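Nicking enzyme (Staphylococcus aureus, PDB 4HT4) probably nicks plasmid DNA to start conjugative transfer of antibiotic resistance, this chain being the N-terminal DNA relaxase part of a longer protein. Local coordinates at residues M2-Q6 / W168-E173; L90-F94 / H179-F185. The protein carries 1 engineered substitution. All coordinates share one frame. Residues are numbered along the deposited sequence.

Contact 1 of 2, residues M2-Q6 / W168-E173. With nucleotides of chain B.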
HETATM    1  N   MSE A   2      -8.280  -4.630  17.633  1.00 67.65           N
HETATM    2  CA  MSE A   2      -7.907  -3.230  17.806  1.00 72.91           C
HETATM    3  C   MSE A   2      -7.848  -2.507  16.462  1.00 67.26           C
HETATM    4  O   MSE A   2      -7.449  -3.089  15.453  1.00 69.71           O
HETATM    5  CB  MSE A   2      -6.557  -3.127  18.516  1.00 69.82           C
HETATM    6  CG  MSE A   2      -6.353  -1.834  19.287  1.00 72.11           C
HETATM    7 SE   MSE A   2      -4.524  -1.678  19.921  1.00129.60          SE
HETATM    8  CE  MSE A   2      -3.640  -1.722  18.185  1.00 86.38           C
ATOM      9  N   TYR A   3      -8.243  -1.237  16.453  1.00 62.90           N
ATOM     10  CA  TYR A   3      -8.247  -0.451  15.225  1.00 64.05           C
ATOM     11  C   TYR A   3      -7.000   0.410  15.090  1.00 67.16           C
ATOM     12  O   TYR A   3      -6.626   1.136  16.013  1.00 76.18           O
ATOM     13  CB  TYR A   3      -9.487   0.441  15.156  1.00 69.23           C
ATOM     14  CG  TYR A   3      -9.671   1.137  13.826  1.00 73.92           C
ATOM     15  CD1 TYR A   3     -10.387   0.533  12.800  1.00 64.12           C
ATOM     16  CD2 TYR A   3      -9.136   2.398  13.596  1.00 70.22           C
ATOM     17  CE1 TYR A   3     -10.561   1.164  11.581  1.00 77.15           C
ATOM     18  CE2 TYR A   3      -9.304   3.037  12.380  1.00 62.79           C
ATOM     19  CZ  TYR A   3     -10.016   2.416  11.378  1.00 72.29           C
ATOM     20  OH  TYR A   3     -10.186   3.048  10.168  1.00 66.21           O
ATOM     21  N   HIS A   4      -6.365   0.333  13.927  1.00 71.09           N
ATOM     22  CA  HIS A   4      -5.258   1.219  13.604  1.00 67.53           C
ATOM     23  C   HIS A   4      -5.171   1.442  12.103  1.00 69.02           C
ATOM     24  O   HIS A   4      -4.986   0.499  11.334  1.00 63.21           O
ATOM     25  CB  HIS A   4      -3.934   0.669  14.125  1.00 76.87           C
ATOM     26  CG  HIS A   4      -2.748   1.494  13.731  1.00 92.42           C
ATOM     27  ND1 HIS A   4      -2.585   2.801  14.136  1.00 81.10           N
ATOM     28  CD2 HIS A   4      -1.675   1.203  12.959  1.00 78.12           C
ATOM     29  CE1 HIS A   4      -1.458   3.278  13.636  1.00 81.61           C
ATOM     30  NE2 HIS A   4      -0.887   2.327  12.917  1.00 84.02           N
ATOM     31  N   PHE A   5      -5.308   2.696  11.693  1.00 72.56           N
ATOM     32  CA  PHE A   5      -5.225   3.053  10.286  1.00 72.63           C
ATOM     33  C   PHE A   5      -4.355   4.290  10.114  1.00 69.18           C
ATOM     34  O   PHE A   5      -4.671   5.356  10.640  1.00 73.46           O
ATOM     35  CB  PHE A   5      -6.624   3.309   9.722  1.00 76.70           C
ATOM     36  CG  PHE A   5      -6.638   3.656   8.259  1.00 65.20           C
ATOM     37  CD1 PHE A   5      -6.714   2.664   7.300  1.00 62.84           C
ATOM     38  CD2 PHE A   5      -6.588   4.978   7.846  1.00 62.36           C
ATOM     39  CE1 PHE A   5      -6.731   2.982   5.957  1.00 68.17           C
ATOM     40  CE2 PHE A   5      -6.604   5.300   6.506  1.00 58.40           C
ATOM     41  CZ  PHE A   5      -6.676   4.301   5.562  1.00 57.49           C
ATOM     42  N   GLN A   6      -3.261   4.148   9.377  1.00 65.60           N
ATOM     43  CA  GLN A   6      -2.374   5.277   9.128  1.00 72.37           C
ATOM     44  C   GLN A   6      -2.239   5.562   7.638  1.00 63.28           C
ATOM     45  O   GLN A   6      -2.022   4.654   6.837  1.00 67.19           O
ATOM     46  CB  GLN A   6      -0.996   5.043   9.750  1.00 65.61           C
ATOM     47  CG  GLN A   6      -0.060   6.233   9.614  1.00 65.19           C
ATOM     48  CD  GLN A   6       1.221   6.064  10.403  1.00 82.48           C
ATOM     49  OE1 GLN A   6       1.528   4.975  10.887  1.00 79.44           O
ATOM     50  NE2 GLN A   6       1.977   7.147  10.539  1.00 74.68           N
ATOM     51  N   TRP A 168     -11.921   5.650   3.444  1.00 65.85           N
ATOM     52  CA  TRP A 168     -11.021   4.512   3.580  1.00 67.48           C
ATOM     53  C   TRP A 168     -10.962   4.014   5.019  1.00 68.32           C
ATOM     54  O   TRP A 168     -10.841   2.813   5.264  1.00 63.34           O
ATOM     55  CB  TRP A 168      -9.620   4.880   3.089  1.00 68.82           C
ATOM     56  CG  TRP A 168      -9.478   4.834   1.599  1.00 69.34           C
ATOM     57  CD1 TRP A 168     -10.296   4.191   0.718  1.00 72.86           C
ATOM     58  CD2 TRP A 168      -8.453   5.457   0.817  1.00 73.99           C
ATOM     59  NE1 TRP A 168      -9.843   4.373  -0.565  1.00 72.07           N
ATOM     60  CE2 TRP A 168      -8.714   5.145  -0.532  1.00 74.24           C
ATOM     61  CE3 TRP A 168      -7.342   6.245   1.125  1.00 74.38           C
ATOM     62  CZ2 TRP A 168      -7.904   5.597  -1.570  1.00 67.75           C
ATOM     63  CZ3 TRP A 168      -6.541   6.691   0.093  1.00 62.85           C
ATOM     64  CH2 TRP A 168      -6.826   6.366  -1.238  1.00 63.44           C
ATOM     65  N   ARG A 169     -11.043   4.944   5.965  1.00 68.84           N
ATOM     66  CA  ARG A 169     -11.047   4.594   7.380  1.00 63.11           C
ATOM     67  C   ARG A 169     -12.279   3.768   7.729  1.00 68.53           C
ATOM     68  O   ARG A 169     -12.184   2.759   8.426  1.00 65.36           O
ATOM     69  CB  ARG A 169     -11.007   5.852   8.247  1.00 61.54           C
ATOM     70  CG  ARG A 169      -9.714   6.642   8.146  1.00 64.41           C
ATOM     71  CD  ARG A 169      -9.700   7.768   9.161  1.00 66.37           C
ATOM     72  NE  ARG A 169     -10.033   7.280  10.494  1.00 80.22           N
ATOM     73  CZ  ARG A 169      -9.139   6.832  11.370  1.00 86.53           C
ATOM     74  NH1 ARG A 169      -7.849   6.815  11.059  1.00 68.94           N
ATOM     75  NH2 ARG A 169      -9.536   6.403  12.560  1.00 86.95           N
ATOM     76  N   LYS A 170     -13.434   4.204   7.237  1.00 65.65           N
ATOM     77  CA  LYS A 170     -14.687   3.504   7.498  1.00 69.14           C
ATOM     78  C   LYS A 170     -14.744   2.184   6.738  1.00 72.46           C
ATOM     79  O   LYS A 170     -15.363   1.223   7.193  1.00 69.37           O
ATOM     80  CB  LYS A 170     -15.882   4.380   7.120  1.00 68.38           C
ATOM     81  N   ARG A 171     -14.092   2.144   5.580  1.00 64.68           N
ATOM     82  CA  ARG A 171     -14.055   0.931   4.774  1.00 71.11           C
ATOM     83  C   ARG A 171     -13.253  -0.159   5.471  1.00 64.19           C
ATOM     84  O   ARG A 171     -13.641  -1.327   5.461  1.00 59.39           O
ATOM     85  CB  ARG A 171     -13.451   1.215   3.400  1.00 60.88           C
ATOM     86  CG  ARG A 171     -13.414   0.001   2.487  1.00 65.16           C
ATOM     87  CD  ARG A 171     -12.638   0.285   1.216  1.00 77.92           C
ATOM     88  NE  ARG A 171     -13.210   1.397   0.463  1.00 75.20           N
ATOM     89  CZ  ARG A 171     -12.729   1.837  -0.694  1.00 64.98           C
ATOM     90  NH1 ARG A 171     -11.665   1.257  -1.235  1.00 80.15           N
ATOM     91  NH2 ARG A 171     -13.310   2.855  -1.313  1.00 62.12           N
ATOM     92  N   TRP A 172     -12.135   0.229   6.075  1.00 62.57           N
ATOM     93  CA  TRP A 172     -11.285  -0.720   6.786  1.00 61.10           C
ATOM     94  C   TRP A 172     -11.985  -1.263   8.024  1.00 65.19           C
ATOM     95  O   TRP A 172     -11.765  -2.406   8.422  1.00 62.93           O
ATOM     96  CB  TRP A 172      -9.945  -0.080   7.160  1.00 64.13           C
ATOM     97  CG  TRP A 172      -9.102  -0.942   8.047  1.00 64.80           C
ATOM     98  CD1 TRP A 172      -8.610  -0.613   9.276  1.00 67.67           C
ATOM     99  CD2 TRP A 172      -8.666  -2.283   7.787  1.00 53.92           C
ATOM    100  NE1 TRP A 172      -7.887  -1.659   9.793  1.00 63.11           N
ATOM    101  CE2 TRP A 172      -7.908  -2.698   8.898  1.00 57.25           C
ATOM    102  CE3 TRP A 172      -8.840  -3.172   6.721  1.00 45.67           C
ATOM    103  CZ2 TRP A 172      -7.325  -3.959   8.976  1.00 49.37           C
ATOM    104  CZ3 TRP A 172      -8.260  -4.423   6.800  1.00 55.23           C
ATOM    105  CH2 TRP A 172      -7.513  -4.805   7.920  1.00 50.87           C
ATOM    106  N   GLU A 173     -12.832  -0.437   8.628  1.00 70.74           N
ATOM    107  CA  GLU A 173     -13.635  -0.868   9.761  1.00 63.56           C
ATOM    108  C   GLU A 173     -14.630  -1.933   9.321  1.00 63.83           C
ATOM    109  O   GLU A 173     -14.759  -2.977   9.957  1.00 66.20           O
ATOM    110  CB  GLU A 173     -14.386   0.317  10.366  1.00 63.76           C
ATOM    111  CG  GLU A 173     -15.456  -0.088  11.362  1.00 66.25           C
ATOM    112  CD  GLU A 173     -16.346   1.068  11.767  1.00 66.33           C
ATOM    113  OE1 GLU A 173     -15.809   2.132  12.134  1.00 68.63           O
ATOM    114  OE2 GLU A 173     -17.583   0.911  11.714  1.00 68.97           O
TER
ATOM    115  P    DT B  24      -2.173   5.347  22.353  1.00 86.88           P
ATOM    116  OP1  DT B  24      -3.223   5.938  23.211  1.00 79.77           O
ATOM    117  OP2  DT B  24      -0.752   5.675  22.597  1.00 80.62           O
ATOM    118  O5'  DT B  24      -2.307   3.755  22.382  1.00 77.66           O
ATOM    119  C5'  DT B  24      -3.516   3.138  21.967  1.00 67.51           C
ATOM    120  C4'  DT B  24      -3.228   1.750  21.430  1.00 71.96           C
ATOM    121  O4'  DT B  24      -2.885   1.844  20.026  1.00 88.88           O
ATOM    122  C3'  DT B  24      -2.071   1.038  22.125  1.00 74.80           C
ATOM    123  O3'  DT B  24      -2.494  -0.246  22.567  1.00 77.11           O
ATOM    124  C2'  DT B  24      -0.982   0.953  21.056  1.00 80.96           C
ATOM    125  C1'  DT B  24      -1.793   0.990  19.766  1.00 78.60           C
ATOM    126  N1   DT B  24      -1.053   1.530  18.597  1.00 76.74           N
ATOM    127  C2   DT B  24      -0.539   0.656  17.669  1.00 79.76           C
ATOM    128  O2   DT B  24      -0.656  -0.551  17.754  1.00 89.41           O
ATOM    129  N3   DT B  24       0.125   1.250  16.629  1.00 76.20           N
ATOM    130  C4   DT B  24       0.319   2.601  16.425  1.00 77.90           C
ATOM    131  O4   DT B  24       0.932   3.040  15.458  1.00 89.96           O
ATOM    132  C5   DT B  24      -0.244   3.460  17.433  1.00 80.03           C
ATOM    133  C7   DT B  24      -0.093   4.946  17.318  1.00 71.17           C
ATOM    134  C6   DT B  24      -0.895   2.894  18.456  1.00 83.38           C
ATOM    135  P    DA B  21      -8.714  15.464   9.799  1.00 77.99           P
ATOM    136  OP1  DA B  21      -9.639  16.618   9.767  1.00 83.16           O
ATOM    137  OP2  DA B  21      -7.652  15.404  10.827  1.00 64.62           O
ATOM    138  O5'  DA B  21      -9.582  14.121   9.905  1.00 65.10           O
ATOM    139  C5'  DA B  21      -8.973  12.864   9.657  1.00 73.71           C
ATOM    140  C4'  DA B  21      -9.518  11.758  10.540  1.00 74.91           C
ATOM    141  O4'  DA B  21      -8.617  10.633  10.453  1.00 80.66           O
ATOM    142  C3'  DA B  21      -9.546  12.054  12.028  1.00 77.44           C
ATOM    143  O3'  DA B  21     -10.376  11.099  12.675  1.00 83.67           O
ATOM    144  C2'  DA B  21      -8.076  11.875  12.399  1.00 73.66           C
ATOM    145  C1'  DA B  21      -7.611  10.780  11.438  1.00 79.72           C
ATOM    146  N9   DA B  21      -6.345  11.091  10.780  1.00 68.73           N
ATOM    147  C8   DA B  21      -5.764  12.321  10.660  1.00 65.08           C
ATOM    148  N7   DA B  21      -4.620  12.300  10.023  1.00 69.03           N
ATOM    149  C5   DA B  21      -4.436  10.963   9.705  1.00 75.45           C
ATOM    150  C6   DA B  21      -3.413  10.272   9.027  1.00 73.55           C
ATOM    151  N6   DA B  21      -2.330  10.872   8.524  1.00 70.16           N
ATOM    152  N1   DA B  21      -3.548   8.937   8.886  1.00 66.46           N
ATOM    153  C2   DA B  21      -4.634   8.337   9.389  1.00 67.89           C
ATOM    154  N3   DA B  21      -5.658   8.881  10.043  1.00 76.11           N
ATOM    155  C4   DA B  21      -5.492  10.205  10.166  1.00 69.90           C
ATOM    156  P    DA B  22     -10.617  11.174  14.261  1.00 79.88           P
ATOM    157  OP1  DA B  22     -11.858  10.425  14.554  1.00 71.68           O
ATOM    158  OP2  DA B  22     -10.489  12.588  14.680  1.00 74.95           O
ATOM    159  O5'  DA B  22      -9.386  10.360  14.874  1.00 82.06           O
ATOM    160  C5'  DA B  22      -9.214   9.016  14.464  1.00 81.52           C
ATOM    161  C4'  DA B  22      -7.918   8.422  14.984  1.00 85.05           C
ATOM    162  O4'  DA B  22      -6.840   8.616  14.031  1.00 85.15           O
ATOM    163  C3'  DA B  22      -7.411   8.982  16.313  1.00 81.21           C
ATOM    164  O3'  DA B  22      -7.421   7.934  17.280  1.00 91.32           O
ATOM    165  C2'  DA B  22      -5.990   9.447  15.985  1.00 71.94           C
ATOM    166  C1'  DA B  22      -5.661   8.550  14.798  1.00 84.16           C
ATOM    167  N9   DA B  22      -4.489   8.904  13.987  1.00 93.84           N
ATOM    168  C8   DA B  22      -3.609   8.008  13.446  1.00 89.99           C
ATOM    169  N7   DA B  22      -2.636   8.554  12.761  1.00 74.33           N
ATOM    170  C5   DA B  22      -2.887   9.911  12.856  1.00 80.25           C
ATOM    171  C6   DA B  22      -2.211  11.033  12.339  1.00 81.68           C
ATOM    172  N6   DA B  22      -1.102  10.938  11.599  1.00 72.71           N
ATOM    173  N1   DA B  22      -2.721  12.252  12.614  1.00 88.06           N
ATOM    174  C2   DA B  22      -3.831  12.331  13.358  1.00 89.14           C
ATOM    175  N3   DA B  22      -4.552  11.349  13.896  1.00 85.01           N
ATOM    176  C4   DA B  22      -4.025  10.148  13.608  1.00 84.33           C
TER
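The guanidinium of Arg169 lies between protein and DNA: the Tyr3 hydroxyl sits over one face, and the sugars of DA21 and DA22 of chain B lie over the opposite face. Its NH1 is 3.2 Å from DA21 N3 and 3.5 Å from Phe5 O, while NH2 is hydrogen-bonded to the carbonyl of Ala191. Tyr3 OH donates a hydrogen bond of 2.7 Å to Arg169 O, the same carbonyl that receives Glu173 N (3.3 Å) within the helix. Apolar packing completes the interface: Tyr3 CE1 meets Trp172 CD1 at 3.5 Å, and Phe5 rests on Trp168 CB (3.9 Å from CZ) and Trp172 CB (4.2 Å from CD1). His4 points away from the helix, with DT24 of chain B over one face of its ring. Helix 162-182 packs against one face of the five-stranded antiparallel sheet at its edge strand 5-11, a helix-on-sheet layer with the DNA held alongside; the strand pairs with strand 81-89, and helix 96-108 adds Phe106, edge-to-face with Trp172.

Contact 2 of 2, residues L90-F94 / H179-F185. With nucleotides of chain B.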
ATOM      1  N   LEU A  90      -3.776  -5.488  12.104  1.00 56.46           N
ATOM      2  CA  LEU A  90      -4.507  -6.731  11.898  1.00 67.87           C
ATOM      3  C   LEU A  90      -4.812  -7.394  13.239  1.00 67.98           C
ATOM      4  O   LEU A  90      -3.976  -7.382  14.142  1.00 66.83           O
ATOM      5  CB  LEU A  90      -3.702  -7.682  11.011  1.00 72.77           C
ATOM      6  CG  LEU A  90      -3.351  -7.174   9.613  1.00 62.17           C
ATOM      7  CD1 LEU A  90      -2.548  -8.218   8.850  1.00 47.02           C
ATOM      8  CD2 LEU A  90      -4.611  -6.808   8.852  1.00 56.77           C
ATOM      9  N   PRO A  91      -6.013  -7.975  13.371  1.00 71.37           N
ATOM     10  CA  PRO A  91      -6.431  -8.669  14.596  1.00 74.91           C
ATOM     11  C   PRO A  91      -5.523  -9.856  14.908  1.00 77.12           C
ATOM     12  O   PRO A  91      -5.384 -10.756  14.079  1.00 79.30           O
ATOM     13  CB  PRO A  91      -7.845  -9.154  14.260  1.00 64.42           C
ATOM     14  CG  PRO A  91      -7.910  -9.158  12.769  1.00 71.68           C
ATOM     15  CD  PRO A  91      -7.053  -8.021  12.329  1.00 72.42           C
ATOM     16  N   ASN A  92      -4.921  -9.854  16.093  1.00 73.88           N
ATOM     17  CA  ASN A  92      -3.937 -10.870  16.457  1.00 79.09           C
ATOM     18  C   ASN A  92      -4.536 -12.216  16.865  1.00 78.00           C
ATOM     19  O   ASN A  92      -3.803 -13.162  17.154  1.00 74.47           O
ATOM     20  CB  ASN A  92      -3.002 -10.349  17.552  1.00 67.17           C
ATOM     21  CG  ASN A  92      -3.740  -9.973  18.819  1.00 74.70           C
ATOM     22  OD1 ASN A  92      -4.946  -9.727  18.803  1.00 89.21           O
ATOM     23  ND2 ASN A  92      -3.012  -9.918  19.928  1.00 86.40           N
ATOM     24  N   GLU A  93      -5.861 -12.307  16.886  1.00 71.50           N
ATOM     25  CA  GLU A  93      -6.520 -13.579  17.162  1.00 81.31           C
ATOM     26  C   GLU A  93      -6.720 -14.374  15.878  1.00 80.59           C
ATOM     27  O   GLU A  93      -7.070 -15.554  15.913  1.00 85.97           O
ATOM     28  CB  GLU A  93      -7.859 -13.371  17.873  1.00 72.76           C
ATOM     29  CG  GLU A  93      -8.750 -12.317  17.245  1.00 66.97           C
ATOM     30  CD  GLU A  93      -8.535 -10.949  17.853  1.00 77.07           C
ATOM     31  OE1 GLU A  93      -8.036 -10.880  18.997  1.00 74.03           O
ATOM     32  OE2 GLU A  93      -8.863  -9.943  17.191  1.00 81.91           O
ATOM     33  N   PHE A  94      -6.494 -13.716  14.747  1.00 78.90           N
ATOM     34  CA  PHE A  94      -6.598 -14.368  13.449  1.00 78.31           C
ATOM     35  C   PHE A  94      -5.390 -15.250  13.168  1.00 82.45           C
ATOM     36  O   PHE A  94      -4.266 -14.932  13.563  1.00 74.28           O
ATOM     37  CB  PHE A  94      -6.715 -13.328  12.335  1.00 69.87           C
ATOM     38  CG  PHE A  94      -8.124 -12.911  12.032  1.00 82.01           C
ATOM     39  CD1 PHE A  94      -9.172 -13.306  12.843  1.00 88.07           C
ATOM     40  CD2 PHE A  94      -8.397 -12.119  10.931  1.00 71.82           C
ATOM     41  CE1 PHE A  94     -10.467 -12.919  12.559  1.00 78.28           C
ATOM     42  CE2 PHE A  94      -9.689 -11.731  10.641  1.00 73.84           C
ATOM     43  CZ  PHE A  94     -10.724 -12.130  11.457  1.00 80.07           C
ATOM     44  N   HIS A 179     -14.810  -9.791   8.387  1.00 75.09           N
ATOM     45  CA  HIS A 179     -13.968 -10.971   8.555  1.00 77.38           C
ATOM     46  C   HIS A 179     -13.966 -11.459   9.997  1.00 68.03           C
ATOM     47  O   HIS A 179     -13.797 -12.650  10.255  1.00 72.74           O
ATOM     48  CB  HIS A 179     -12.541 -10.686   8.088  1.00 71.69           C
ATOM     49  CG  HIS A 179     -12.362 -10.790   6.607  1.00 68.41           C
ATOM     50  ND1 HIS A 179     -11.761 -11.876   6.005  1.00 68.96           N
ATOM     51  CD2 HIS A 179     -12.712  -9.952   5.603  1.00 71.18           C
ATOM     52  CE1 HIS A 179     -11.746 -11.699   4.697  1.00 82.48           C
ATOM     53  NE2 HIS A 179     -12.316 -10.539   4.426  1.00 65.92           N
ATOM     54  N   LEU A 180     -14.154 -10.535  10.933  1.00 69.77           N
ATOM     55  CA  LEU A 180     -14.238 -10.890  12.344  1.00 73.60           C
ATOM     56  C   LEU A 180     -15.496 -11.705  12.616  1.00 75.36           C
ATOM     57  O   LEU A 180     -15.491 -12.615  13.444  1.00 73.58           O
ATOM     58  CB  LEU A 180     -14.211  -9.639  13.223  1.00 62.14           C
ATOM     59  CG  LEU A 180     -12.850  -8.980  13.441  1.00 56.23           C
ATOM     60  CD1 LEU A 180     -13.004  -7.699  14.243  1.00 56.30           C
ATOM     61  CD2 LEU A 180     -11.909  -9.940  14.146  1.00 51.47           C
ATOM     62  N   GLU A 181     -16.571 -11.377  11.908  1.00 67.32           N
ATOM     63  CA  GLU A 181     -17.827 -12.101  12.048  1.00 67.74           C
ATOM     64  C   GLU A 181     -17.767 -13.439  11.322  1.00 73.05           C
ATOM     65  O   GLU A 181     -18.285 -14.445  11.809  1.00 83.28           O
ATOM     66  CB  GLU A 181     -18.985 -11.264  11.507  1.00 65.81           C
ATOM     67  CG  GLU A 181     -20.303 -12.010  11.430  1.00 79.12           C
ATOM     68  CD  GLU A 181     -21.441 -11.122  10.977  1.00 92.28           C
ATOM     69  OE1 GLU A 181     -21.328  -9.888  11.129  1.00 94.74           O
ATOM     70  OE2 GLU A 181     -22.446 -11.660  10.467  1.00 97.27           O
ATOM     71  N   LYS A 182     -17.124 -13.444  10.158  1.00 69.41           N
ATOM     72  CA  LYS A 182     -17.053 -14.634   9.320  1.00 67.97           C
ATOM     73  C   LYS A 182     -16.281 -15.767   9.991  1.00 67.89           C
ATOM     74  O   LYS A 182     -16.647 -16.935   9.864  1.00 71.75           O
ATOM     75  CB  LYS A 182     -16.420 -14.297   7.967  1.00 72.01           C
ATOM     76  N   ASN A 183     -15.217 -15.418  10.708  1.00 70.55           N
ATOM     77  CA  ASN A 183     -14.391 -16.420  11.373  1.00 85.12           C
ATOM     78  C   ASN A 183     -14.921 -16.815  12.752  1.00 84.35           C
ATOM     79  O   ASN A 183     -14.364 -17.692  13.412  1.00 72.01           O
ATOM     80  CB  ASN A 183     -12.935 -15.954  11.463  1.00 77.63           C
ATOM     81  CG  ASN A 183     -12.289 -15.795  10.099  1.00 70.87           C
ATOM     82  OD1 ASN A 183     -11.820 -16.765   9.505  1.00 82.06           O
ATOM     83  ND2 ASN A 183     -12.263 -14.567   9.598  1.00 64.37           N
ATOM     84  N   GLY A 184     -15.997 -16.165  13.180  1.00 76.57           N
ATOM     85  CA  GLY A 184     -16.666 -16.536  14.413  1.00 75.36           C
ATOM     86  C   GLY A 184     -16.133 -15.852  15.658  1.00 80.39           C
ATOM     87  O   GLY A 184     -15.771 -16.513  16.631  1.00 85.36           O
ATOM     88  N   PHE A 185     -16.092 -14.525  15.628  1.00 72.91           N
ATOM     89  CA  PHE A 185     -15.669 -13.747  16.787  1.00 63.11           C
ATOM     90  C   PHE A 185     -16.738 -12.740  17.173  1.00 60.21           C
ATOM     91  O   PHE A 185     -17.363 -12.124  16.311  1.00 65.18           O
ATOM     92  CB  PHE A 185     -14.352 -13.024  16.504  1.00 76.72           C
ATOM     93  CG  PHE A 185     -13.184 -13.946  16.311  1.00 76.72           C
ATOM     94  CD1 PHE A 185     -12.500 -14.450  17.402  1.00 73.45           C
ATOM     95  CD2 PHE A 185     -12.771 -14.307  15.042  1.00 73.68           C
ATOM     96  CE1 PHE A 185     -11.425 -15.300  17.232  1.00 69.05           C
ATOM     97  CE2 PHE A 185     -11.696 -15.157  14.865  1.00 72.12           C
ATOM     98  CZ  PHE A 185     -11.023 -15.653  15.962  1.00 67.97           C
TER
ATOM     99  P    DG B  25      -2.045  -0.788  24.010  1.00 86.61           P
ATOM    100  OP1  DG B  25      -3.204  -1.495  24.602  1.00 95.23           O
ATOM    101  OP2  DG B  25      -1.412   0.331  24.744  1.00 83.47           O
ATOM    102  O5'  DG B  25      -0.912  -1.864  23.676  1.00 74.55           O
ATOM    103  C5'  DG B  25      -1.296  -3.078  23.054  1.00 73.45           C
ATOM    104  C4'  DG B  25      -0.163  -3.656  22.234  1.00 66.89           C
ATOM    105  O4'  DG B  25      -0.628  -4.884  21.621  1.00 75.65           O
ATOM    106  C3'  DG B  25       0.273  -2.806  21.055  1.00 85.21           C
ATOM    107  O3'  DG B  25       1.494  -3.313  20.549  1.00 86.49           O
ATOM    108  C2'  DG B  25      -0.861  -3.121  20.095  1.00 82.83           C
ATOM    109  C1'  DG B  25      -0.887  -4.639  20.251  1.00 86.16           C
ATOM    110  N9   DG B  25      -2.152  -5.274  19.897  1.00 87.63           N
ATOM    111  C8   DG B  25      -3.107  -5.741  20.766  1.00 78.91           C
ATOM    112  N7   DG B  25      -4.135  -6.269  20.165  1.00 87.10           N
ATOM    113  C5   DG B  25      -3.843  -6.148  18.812  1.00 77.99           C
ATOM    114  C6   DG B  25      -4.594  -6.547  17.682  1.00 68.45           C
ATOM    115  O6   DG B  25      -5.701  -7.105  17.648  1.00 69.84           O
ATOM    116  N1   DG B  25      -3.932  -6.237  16.497  1.00 82.40           N
ATOM    117  C2   DG B  25      -2.705  -5.621  16.418  1.00 70.31           C
ATOM    118  N2   DG B  25      -2.236  -5.408  15.180  1.00 66.75           N
ATOM    119  N3   DG B  25      -1.990  -5.241  17.470  1.00 69.54           N
ATOM    120  C4   DG B  25      -2.623  -5.537  18.631  1.00 86.52           C
TER
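The contact belongs to the DNA-binding surface, where the loop between strand 81-89 and helix 96-108 holds a guanine with its backbone and packs on the C-terminal end of helix 162-182. Leu90 O accepts a 2.6 Å hydrogen bond from N1 of DG25 of chain B and a weak one of 2.8 Å from N2 of the same base, while Asn92 N donates to DG25 O6 at 3.3 Å. The backbone of the loop therefore meets the guanine's N1, N2 and O6, consistent with recognition of this base. From Pro91 to Phe94 the chain makes a type I turn, closed by Phe94 N to Pro91 O (3.2 Å), which carries Phe94 to the helix. Here helix 162-182 ends in a Schellman motif: Phe185 N bonds Leu180 O at 3.0 Å and Gly184 N bonds Glu181 O at 3.2 Å, with Gly184 at positive phi, where a CB would clash with the preceding carbonyl. Asn183 ND2 also folds back onto His179 O (2.5 Å). Against this terminus the Phe94 ring is the main filler: CZ lies 3.3 Å from His179 O, 3.4 Å from Asn183 ND2 and 3.7 Å from Leu180 CD2, and CE1 is 3.4 Å from Phe185 CE2, the two phenyl planes meeting obliquely at 45°. Glu93 CG sits over one face of the Phe185 ring, 4.0 Å from CE1, and its OE2 binds the N-terminal nitrogen of Ala1.

Both contacts draw on helix 162-182, contact 1 at its middle and contact 2 at its C-terminal end, and their centres are about 15 Å apart. They meet directly where Trp172 CH2 packs on Leu90 CD2 at 3.6 Å, so the residue that presents its carbonyl to DG25 of chain B also touches the helix that faces residues 2-6. Along the chain their segments alternate. Both touch the same DNA strand, contact 1 at DA21, DA22 and DT24 of chain B and contact 2 at DG25, which directly follows DT24. At contact 1 the His4 side chain is about 9 Å from the nickel ion held by His122, His130 and His132.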